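Local structure of putative prephenate dehydratase (Streptococcus mutans, 4LUB) at residues I34-I38 / A49-V53; I220-E226 / F238-E244. The protein probably catalyses the conversion of prephenate to 3-phenylpyruvate, with release of carbon dioxide and water, in the L-phenylalanine biosynthesis pathway. All coordinates share one frame; numbering follows the deposited sequence.

Interaction 1 (I34-I38 / A49-V53); sequences ITEVI and AIVPV
In a beta-alpha-beta crossover of the prephenate dehydratase domain, Ile34, Val37 and Ile38 of helix 34-42 pack on Ala49, Val51 and Pro52 of strand 48-55. The crossover runs from strand 27-31 through the helix to strand 48-55, with strand 4-8 lying between the two strands in the sheet. The helix segment runs roughly antiparallel to the strand, at 157°, with the axes 8.3 Å apart. No hydrogen bond crosses the contact, which is buried and apolar. Ile34 and Val51 cross at about a right angle, with Ile34 CG2 3.9 Å from Val51 CG1. Ile34 CD1 reaches on along the strand to Pro52 and ends 4.2 Å from Pro52 CG. Ile38 adds a looser touch on Val51 through CG1. Strand 172-179 and helix 62-70 close the neighbouring sides, where Ile38 also packs on Leu178 and Leu68. Val37 sits over the strand between Ala49 and Val51. Its CG1 stands opposite the backbone N (chi1 180°), and this turns the methyl to the strand. Val37 CG1 lies 3.6 Å from Ala49 CB and 3.7 Å from Val51 CG1.

Interaction 2 (I220-E226 / F238-E244); sequences IDLTKIE and FFIIDFE
Lys224 and Asp242 face each other as a hydrogen-bonded antiparallel pair, with Asp242 N 2.9 Å from Lys224 O. The extended Lys224 chain runs over the carboxylate, and its CD lies 3.3 Å from Asp242 OD2. The charged ends do not touch. A water accepts from Lys224 NZ and donates to Asp242 OD1. A second water links Asp242 OD2 to Thr223 OG1. Thr223 N also bonds Asp242 O at 3.0 Å, from above the carbonyl plane. On the other face, Leu222 CB meets Phe243 CE1 at 3.4 Å. Ile225 and Ile241 lie side by side there, with Ile225 CD1 3.7 Å from Ile241 CG1. Asp221 OD2 and Glu244 OE1 are like charges 4.1 Å apart; a water bound by Asp221 N donates to Glu244 OE1, which may ease their repulsion. Further out, Ser60 and Glu54 hold Lys224 NZ, while Ser195 and Arg174 hold the Asp242 carboxylate. Helix 208-216 covers the Ile241 and Phe243 face, and the Phe215 ring stacks on Phe243. The register slips by one residue between Leu222 and Lys224. This is a beta bulge in the hairpin of strands 222-229 and 237-244, the second and third strands of the beta-alpha-beta-beta-alpha-beta ACT domain.

How the interactions relate
Interaction 1 lies in the prephenate dehydratase domain and interaction 2 in the ACT domain. Their centres are 21 Å apart, and their nearest atoms come within about 5 Å without touching. Helix 62-70 lies against both: Ile34 and Ile38 pack on it, as do Lys224 and Ile240. Strand 48-55 of interaction 1 continues to Glu54, which forms a salt bridge with Lys224 of interaction 2. Arg174 bonds the backbone of Val53 and pairs with Asp242. The second subunit reaches 220-226 / 238-244 alone, where Ser227 of that subunit bonds Ile225 O. Residues 86-169 are not modelled, so much of the dehydratase domain is missing from the model.

Interaction 1 (I34-I38 / A49-V53)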
loop_
_atom_site.group_PDB
_atom_site.type_symbol
_atom_site.label_atom_id
_atom_site.label_comp_id
_atom_site.label_asym_id
_atom_site.label_seq_id
_atom_site.Cartn_x
_atom_site.Cartn_y
_atom_site.Cartn_z
ATOM N N ILE B 34 -14.381 -0.424 12.801
ATOM C CA ILE B 34 -14.668 0.244 11.535
ATOM C C ILE B 34 -15.752 -0.488 10.751
ATOM O O ILE B 34 -16.684 0.130 10.252
ATOM C CB ILE B 34 -13.377 0.382 10.692
ATOM C CG1 ILE B 34 -12.441 1.410 11.354
ATOM C CG2 ILE B 34 -13.697 0.767 9.251
ATOM C CD1 ILE B 34 -10.971 1.217 11.045
ATOM N N THR B 35 -15.653 -1.810 10.687
ATOM C CA THR B 35 -16.642 -2.615 9.972
ATOM C C THR B 35 -18.066 -2.387 10.484
ATOM O O THR B 35 -18.995 -2.205 9.695
ATOM C CB THR B 35 -16.309 -4.103 10.087
ATOM O OG1 THR B 35 -15.034 -4.341 9.489
ATOM C CG2 THR B 35 -17.371 -4.959 9.403
ATOM N N GLU B 36 -18.226 -2.372 11.806
ATOM C CA GLU B 36 -19.532 -2.171 12.422
ATOM C C GLU B 36 -20.038 -0.735 12.270
ATOM O O GLU B 36 -21.243 -0.514 12.137
ATOM C CB GLU B 36 -19.490 -2.566 13.905
ATOM C CG GLU B 36 -19.386 -4.073 14.139
ATOM C CD GLU B 36 -20.419 -4.874 13.350
ATOM O OE1 GLU B 36 -21.597 -4.450 13.294
ATOM O OE2 GLU B 36 -20.047 -5.916 12.767
ATOM N N VAL B 37 -19.129 0.239 12.322
ATOM C CA VAL B 37 -19.467 1.616 11.964
ATOM C C VAL B 37 -20.108 1.724 10.581
ATOM O O VAL B 37 -21.179 2.318 10.428
ATOM C CB VAL B 37 -18.223 2.542 12.003
ATOM C CG1 VAL B 37 -18.611 3.958 11.622
ATOM C CG2 VAL B 37 -17.538 2.504 13.373
ATOM N N ILE B 38 -19.439 1.164 9.580
ATOM C CA ILE B 38 -19.963 1.159 8.216
ATOM C C ILE B 38 -21.240 0.325 8.063
ATOM O O ILE B 38 -22.192 0.760 7.416
ATOM C CB ILE B 38 -18.898 0.669 7.202
ATOM C CG1 ILE B 38 -17.679 1.598 7.236
ATOM C CG2 ILE B 38 -19.476 0.671 5.796
ATOM C CD1 ILE B 38 -16.408 1.018 6.593
ATOM N N ALA B 49 -21.401 7.734 8.372
ATOM C CA ALA B 49 -20.464 7.065 9.256
ATOM C C ALA B 49 -19.113 7.759 9.152
ATOM O O ALA B 49 -18.750 8.255 8.086
ATOM C CB ALA B 49 -20.356 5.594 8.901
ATOM N N ILE B 50 -18.393 7.829 10.268
ATOM C CA ILE B 50 -17.077 8.458 10.301
ATOM C C ILE B 50 -16.027 7.446 10.737
ATOM O O ILE B 50 -16.147 6.817 11.790
ATOM C CB ILE B 50 -17.048 9.705 11.230
ATOM C CG1 ILE B 50 -17.770 10.878 10.579
ATOM C CG2 ILE B 50 -15.633 10.221 11.380
ATOM C CD1 ILE B 50 -19.254 10.801 10.572
ATOM N N VAL B 51 -15.019 7.273 9.888
ATOM C CA VAL B 51 -13.948 6.313 10.119
ATOM C C VAL B 51 -12.585 6.910 9.773
ATOM O O VAL B 51 -12.482 7.752 8.883
ATOM C CB VAL B 51 -14.145 5.015 9.289
ATOM C CG1 VAL B 51 -15.424 4.282 9.701
ATOM C CG2 VAL B 51 -14.116 5.308 7.783
ATOM N N PRO B 52 -11.532 6.484 10.489
ATOM C CA PRO B 52 -10.159 6.799 10.078
ATOM C C PRO B 52 -9.821 6.050 8.799
ATOM O O PRO B 52 -10.229 4.891 8.658
ATOM C CB PRO B 52 -9.308 6.310 11.250
ATOM C CG PRO B 52 -10.126 5.237 11.888
ATOM C CD PRO B 52 -11.573 5.602 11.672
ATOM N N VAL B 53 -9.161 6.698 7.841
ATOM C CA VAL B 53 -8.755 5.971 6.643
ATOM C C VAL B 53 -7.243 5.918 6.417
ATOM O O VAL B 53 -6.743 4.954 5.853
ATOM C CB VAL B 53 -9.456 6.545 5.377
ATOM C CG1 VAL B 53 -10.931 6.783 5.659
ATOM C CG2 VAL B 53 -8.767 7.807 4.851
#

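Interaction 2 (I220-E226 / F238-E244)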
loop_
_atom_site.group_PDB
_atom_site.type_symbol
_atom_site.label_atom_id
_atom_site.label_comp_id
_atom_site.label_asym_id
_atom_site.label_seq_id
_atom_site.Cartn_x
_atom_site.Cartn_y
_atom_site.Cartn_z
ATOM N N ILE B 220 -4.081 15.839 -14.379
ATOM C CA ILE B 220 -4.750 15.570 -13.101
ATOM C C ILE B 220 -3.775 14.836 -12.182
ATOM O O ILE B 220 -3.407 13.693 -12.451
ATOM C CB ILE B 220 -6.037 14.747 -13.288
ATOM C CG1 ILE B 220 -7.040 15.522 -14.162
ATOM C CG2 ILE B 220 -6.669 14.395 -11.933
ATOM C CD1 ILE B 220 -8.072 14.632 -14.848
ATOM N N ASP B 221 -3.357 15.492 -11.101
ATOM C CA ASP B 221 -2.299 14.951 -10.232
ATOM C C ASP B 221 -2.747 13.815 -9.327
ATOM O O ASP B 221 -3.727 13.937 -8.600
ATOM C CB ASP B 221 -1.690 16.050 -9.351
ATOM C CG ASP B 221 -0.928 17.083 -10.156
ATOM O OD1 ASP B 221 -0.352 16.711 -11.193
ATOM O OD2 ASP B 221 -0.870 18.245 -9.725
ATOM N N LEU B 222 -1.988 12.727 -9.376
ATOM C CA LEU B 222 -2.125 11.612 -8.449
ATOM C C LEU B 222 -1.525 12.030 -7.114
ATOM O O LEU B 222 -0.390 12.507 -7.059
ATOM C CB LEU B 222 -1.410 10.376 -9.015
ATOM C CG LEU B 222 -1.470 8.943 -8.447
ATOM C CD1 LEU B 222 -0.694 8.799 -7.159
ATOM C CD2 LEU B 222 -2.885 8.445 -8.268
ATOM N N THR B 223 -2.293 11.872 -6.040
ATOM C CA THR B 223 -1.828 12.300 -4.724
ATOM C C THR B 223 -1.635 11.122 -3.777
ATOM O O THR B 223 -1.059 11.272 -2.702
ATOM C CB THR B 223 -2.800 13.312 -4.082
ATOM O OG1 THR B 223 -4.042 12.665 -3.773
ATOM C CG2 THR B 223 -3.057 14.483 -5.027
ATOM N N LYS B 224 -2.123 9.957 -4.185
ATOM C CA LYS B 224 -1.943 8.734 -3.413
ATOM C C LYS B 224 -2.211 7.488 -4.239
ATOM O O LYS B 224 -3.126 7.472 -5.061
ATOM C CB LYS B 224 -2.871 8.749 -2.194
ATOM C CG LYS B 224 -2.785 7.516 -1.316
ATOM C CD LYS B 224 -3.941 7.494 -0.337
ATOM C CE LYS B 224 -4.285 6.075 0.101
ATOM N NZ LYS B 224 -5.174 6.084 1.304
ATOM N N ILE B 225 -1.427 6.447 -3.998
ATOM C CA ILE B 225 -1.703 5.134 -4.551
ATOM C C ILE B 225 -1.337 4.049 -3.555
ATOM O O ILE B 225 -0.248 4.049 -2.987
ATOM C CB ILE B 225 -0.971 4.872 -5.873
ATOM C CG1 ILE B 225 -1.291 3.458 -6.366
ATOM C CG2 ILE B 225 0.525 5.066 -5.707
ATOM C CD1 ILE B 225 -1.191 3.285 -7.861
ATOM N N GLU B 226 -2.262 3.131 -3.345
ATOM C CA GLU B 226 -2.044 2.036 -2.427
ATOM C C GLU B 226 -2.666 0.786 -3.012
ATOM O O GLU B 226 -3.778 0.825 -3.519
ATOM C CB GLU B 226 -2.669 2.355 -1.072
ATOM C CG GLU B 226 -2.446 1.288 -0.015
ATOM C CD GLU B 226 -1.436 1.707 1.029
ATOM O OE1 GLU B 226 -1.675 2.714 1.714
ATOM O OE2 GLU B 226 -0.405 1.029 1.165
ATOM N N PHE B 238 -6.274 -4.833 -6.053
ATOM C CA PHE B 238 -6.981 -3.645 -6.472
ATOM C C PHE B 238 -6.202 -2.456 -5.942
ATOM O O PHE B 238 -5.501 -2.559 -4.942
ATOM C CB PHE B 238 -8.454 -3.644 -6.051
ATOM C CG PHE B 238 -8.691 -3.386 -4.591
ATOM C CD1 PHE B 238 -8.889 -2.101 -4.128
ATOM C CD2 PHE B 238 -8.759 -4.432 -3.692
ATOM C CE1 PHE B 238 -9.128 -1.861 -2.792
ATOM C CE2 PHE B 238 -8.998 -4.200 -2.352
ATOM C CZ PHE B 238 -9.182 -2.911 -1.901
ATOM N N PHE B 239 -6.298 -1.340 -6.638
ATOM C CA PHE B 239 -5.515 -0.164 -6.295
ATOM C C PHE B 239 -6.365 0.996 -5.816
ATOM O O PHE B 239 -7.321 1.389 -6.475
ATOM C CB PHE B 239 -4.663 0.251 -7.505
ATOM C CG PHE B 239 -3.746 -0.835 -7.979
ATOM C CD1 PHE B 239 -2.495 -0.990 -7.410
ATOM C CD2 PHE B 239 -4.149 -1.730 -8.951
ATOM C CE1 PHE B 239 -1.648 -2.005 -7.827
ATOM C CE2 PHE B 239 -3.307 -2.745 -9.371
ATOM C CZ PHE B 239 -2.058 -2.881 -8.808
ATOM N N ILE B 240 -5.999 1.541 -4.660
ATOM C CA ILE B 240 -6.592 2.777 -4.169
ATOM C C ILE B 240 -5.800 3.954 -4.690
ATOM O O ILE B 240 -4.622 4.109 -4.385
ATOM C CB ILE B 240 -6.612 2.851 -2.641
ATOM C CG1 ILE B 240 -7.203 1.572 -2.069
ATOM C CG2 ILE B 240 -7.409 4.068 -2.183
ATOM C CD1 ILE B 240 -8.603 1.328 -2.581
ATOM N N ILE B 241 -6.457 4.761 -5.504
ATOM C CA ILE B 241 -5.865 5.969 -6.045
ATOM C C ILE B 241 -6.655 7.240 -5.718
ATOM O O ILE B 241 -7.876 7.282 -5.871
ATOM C CB ILE B 241 -5.671 5.797 -7.574
ATOM C CG1 ILE B 241 -4.640 4.712 -7.836
ATOM C CG2 ILE B 241 -5.070 7.046 -8.178
ATOM C CD1 ILE B 241 -4.548 4.269 -9.258
ATOM N N ASP B 242 -5.947 8.265 -5.249
ATOM C CA ASP B 242 -6.536 9.589 -5.071
ATOM C C ASP B 242 -6.032 10.527 -6.167
ATOM O O ASP B 242 -4.853 10.492 -6.535
ATOM C CB ASP B 242 -6.207 10.208 -3.705
ATOM C CG ASP B 242 -6.617 9.336 -2.521
ATOM O OD1 ASP B 242 -7.354 8.335 -2.685
ATOM O OD2 ASP B 242 -6.217 9.701 -1.400
ATOM N N PHE B 243 -6.924 11.381 -6.657
ATOM C CA PHE B 243 -6.563 12.420 -7.609
ATOM C C PHE B 243 -7.197 13.715 -7.165
ATOM O O PHE B 243 -8.258 13.716 -6.540
ATOM C CB PHE B 243 -7.067 12.093 -9.020
ATOM C CG PHE B 243 -6.295 11.015 -9.719
ATOM C CD1 PHE B 243 -5.033 11.266 -10.220
ATOM C CD2 PHE B 243 -6.841 9.758 -9.900
ATOM C CE1 PHE B 243 -4.319 10.281 -10.867
ATOM C CE2 PHE B 243 -6.124 8.777 -10.554
ATOM C CZ PHE B 243 -4.864 9.036 -11.036
ATOM N N GLU B 244 -6.555 14.823 -7.498
ATOM C CA GLU B 244 -7.171 16.119 -7.297
ATOM C C GLU B 244 -8.442 16.186 -8.132
ATOM O O GLU B 244 -8.477 15.713 -9.271
ATOM C CB GLU B 244 -6.201 17.250 -7.624
ATOM C CG GLU B 244 -5.450 17.711 -6.377
ATOM C CD GLU B 244 -4.298 18.641 -6.661
ATOM O OE1 GLU B 244 -4.270 19.254 -7.752
ATOM O OE2 GLU B 244 -3.416 18.756 -5.781
HETATM O O HOH W 1 -4.374 18.092 -10.713
HETATM O O HOH W 2 -4.425 11.750 -1.317
HETATM O O HOH W 3 -7.512 7.088 -0.080
#